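Local atomic coordinates of isomerase prhC (Penicillium brasilianum, PDB entry 5X9J), a protein that acts as an isomerase of the trt14 family in the biosynthesis of the fungal meroterpenoid paraherquonin and works as a homodimer. Residues L129-A134 and G143-F148. Numbering follows the deposited sequence.
Sequences LVILQA and GIWEFF
With chi1 at -64°, Trp-145 sets its CG opposite its own carbonyl carbon and turns the CE3-CZ3 edge of the indole toward the neighbouring strand, CE3 lying 3.4 Å from Ile-131 O, which is near the ring plane. CE3 is also 3.9 Å from CG2 of Ile-131, the methyl that chi1 of -60° turns trans to the Ile-131 backbone N. Both belong to an antiparallel beta hairpin, whose strands 129-134 and 143-148 run at 173°. Three hydrogen-bonded pairs, Leu-129 with Phe-147, Ile-131 with Trp-145 and Gln-133 with Gly-143, fix the register; the last is lopsided, since Gln-133 N reaches Gly-143 O at 2.9 Å but Gly-143 N stands 3.3 Å from Gln-133 O. Gly-143 suits the indole, because a CB there would collide with Trp-145 CH2. The same edge meets Gln-133, CZ3 lying 3.8 Å from Gln-133 CB, while Tyr-60 stacks on the ring. Replacing Trp-145 by an alanine would probably leave a gap beside Ile-131 CG2 and Gln-133 CB, with Tyr-60 losing its stacking partner. Leu-129, Ile-131, Trp-145 and Phe-147 also pack against the second subunit, which places this face at the homodimer interface. On the other face, Leu-132 and Ile-144 lie alongside each other, CD2 to CG1 3.9 Å, against Phe-37 of helix 26-43. The Gln-133 amide, bent back at chi2, takes Lys-108 at OE1 and gives NE2 to Ala-106 O and, 3.0 Å away, to Ala-134 O, which lies in the amide plane.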
loop_
_atom_site.group_PDB
_atom_site.type_symbol
_atom_site.label_atom_id
_atom_site.label_comp_id
_atom_site.label_asym_id
_atom_site.label_seq_id
_atom_site.Cartn_x
_atom_site.Cartn_y
_atom_site.Cartn_z
ATOM N N LEU B 129 1.647 2.811 3.142
ATOM C CA LEU B 129 0.308 2.602 3.678
ATOM C C LEU B 129 0.465 1.644 4.848
ATOM O O LEU B 129 1.059 0.572 4.698
ATOM C CB LEU B 129 -0.647 2.055 2.611
ATOM C CG LEU B 129 -2.168 2.048 2.905
ATOM C CD1 LEU B 129 -2.554 0.981 3.938
ATOM C CD2 LEU B 129 -2.673 3.386 3.343
ATOM N N VAL B 130 -0.016 2.043 6.016
ATOM C CA VAL B 130 0.134 1.246 7.226
ATOM C C VAL B 130 -1.257 0.855 7.697
ATOM O O VAL B 130 -2.157 1.696 7.740
ATOM C CB VAL B 130 0.885 2.009 8.333
ATOM C CG1 VAL B 130 0.944 1.163 9.623
ATOM C CG2 VAL B 130 2.312 2.374 7.868
ATOM N N ILE B 131 -1.437 -0.414 8.047
ATOM C CA ILE B 131 -2.634 -0.850 8.752
ATOM C C ILE B 131 -2.215 -1.292 10.145
ATOM O O ILE B 131 -1.288 -2.094 10.289
ATOM C CB ILE B 131 -3.349 -1.994 8.018
ATOM C CG1 ILE B 131 -3.772 -1.553 6.614
ATOM C CG2 ILE B 131 -4.562 -2.472 8.847
ATOM C CD1 ILE B 131 -4.427 -2.694 5.785
ATOM N N LEU B 132 -2.901 -0.793 11.163
ATOM C CA LEU B 132 -2.675 -1.240 12.529
ATOM C C LEU B 132 -3.889 -2.008 13.032
ATOM O O LEU B 132 -5.028 -1.587 12.826
ATOM C CB LEU B 132 -2.400 -0.069 13.473
ATOM C CG LEU B 132 -1.230 0.841 13.098
ATOM C CD1 LEU B 132 -1.137 2.014 14.085
ATOM C CD2 LEU B 132 0.077 0.062 13.071
ATOM N N GLN B 133 -3.629 -3.136 13.678
ATOM C CA GLN B 133 -4.623 -3.824 14.486
ATOM C C GLN B 133 -4.339 -3.443 15.930
ATOM O O GLN B 133 -3.256 -3.725 16.445
ATOM C CB GLN B 133 -4.554 -5.343 14.302
ATOM C CG GLN B 133 -5.422 -6.113 15.312
ATOM C CD GLN B 133 -6.895 -5.964 15.015
ATOM O OE1 GLN B 133 -7.373 -6.455 13.998
ATOM N NE2 GLN B 133 -7.622 -5.260 15.883
ATOM N N ALA B 134 -5.283 -2.771 16.559
ATOM C CA ALA B 134 -5.105 -2.358 17.941
ATOM C C ALA B 134 -5.702 -3.400 18.871
ATOM O O ALA B 134 -6.544 -4.208 18.472
ATOM C CB ALA B 134 -5.768 -1.008 18.187
ATOM N N GLY B 143 -0.992 -5.894 15.540
ATOM C CA GLY B 143 -0.625 -6.284 14.195
ATOM C C GLY B 143 -0.301 -5.072 13.340
ATOM O O GLY B 143 -0.926 -4.020 13.484
ATOM N N ILE B 144 0.690 -5.206 12.460
ATOM C CA ILE B 144 1.138 -4.126 11.586
ATOM C C ILE B 144 1.287 -4.694 10.183
ATOM O O ILE B 144 1.975 -5.700 9.990
ATOM C CB ILE B 144 2.482 -3.526 12.051
ATOM C CG1 ILE B 144 2.382 -3.022 13.488
ATOM C CG2 ILE B 144 2.938 -2.400 11.106
ATOM C CD1 ILE B 144 3.734 -2.926 14.200
ATOM N N TRP B 145 0.640 -4.055 9.213
ATOM C CA TRP B 145 0.843 -4.342 7.798
ATOM C C TRP B 145 1.390 -3.082 7.151
ATOM O O TRP B 145 0.858 -1.991 7.378
ATOM C CB TRP B 145 -0.465 -4.764 7.121
ATOM C CG TRP B 145 -1.015 -6.054 7.670
ATOM C CD1 TRP B 145 -0.917 -7.299 7.106
ATOM C CD2 TRP B 145 -1.731 -6.224 8.906
ATOM N NE1 TRP B 145 -1.534 -8.231 7.919
ATOM C CE2 TRP B 145 -2.045 -7.599 9.022
ATOM C CE3 TRP B 145 -2.137 -5.351 9.921
ATOM C CZ2 TRP B 145 -2.744 -8.120 10.116
ATOM C CZ3 TRP B 145 -2.836 -5.865 11.003
ATOM C CH2 TRP B 145 -3.133 -7.242 11.092
ATOM N N GLU B 146 2.440 -3.221 6.352
ATOM C CA GLU B 146 3.038 -2.058 5.716
ATOM C C GLU B 146 3.188 -2.273 4.222
ATOM O O GLU B 146 3.703 -3.306 3.785
ATOM C CB GLU B 146 4.409 -1.718 6.313
ATOM C CG GLU B 146 5.068 -0.560 5.558
ATOM C CD GLU B 146 6.409 -0.096 6.135
ATOM O OE1 GLU B 146 6.474 1.081 6.561
ATOM O OE2 GLU B 146 7.388 -0.889 6.140
ATOM N N PHE B 147 2.746 -1.291 3.452
ATOM C CA PHE B 147 3.042 -1.168 2.033
ATOM C C PHE B 147 3.966 0.017 1.834
ATOM O O PHE B 147 3.777 1.062 2.453
ATOM C CB PHE B 147 1.781 -0.923 1.215
ATOM C CG PHE B 147 0.868 -2.081 1.169
ATOM C CD1 PHE B 147 0.061 -2.382 2.255
ATOM C CD2 PHE B 147 0.817 -2.879 0.038
ATOM C CE1 PHE B 147 -0.793 -3.476 2.216
ATOM C CE2 PHE B 147 -0.028 -3.963 -0.019
ATOM C CZ PHE B 147 -0.837 -4.267 1.076
ATOM N N PHE B 148 4.950 -0.132 0.964
ATOM C CA PHE B 148 5.868 0.961 0.696
ATOM C C PHE B 148 6.143 0.937 -0.792
ATOM O O PHE B 148 5.741 0.008 -1.492
ATOM C CB PHE B 148 7.171 0.814 1.507
ATOM C CG PHE B 148 7.794 -0.544 1.364
ATOM C CD1 PHE B 148 7.416 -1.582 2.199
ATOM C CD2 PHE B 148 8.700 -0.802 0.349
ATOM C CE1 PHE B 148 7.956 -2.845 2.041
ATOM C CE2 PHE B 148 9.239 -2.055 0.181
ATOM C CZ PHE B 148 8.876 -3.084 1.032
#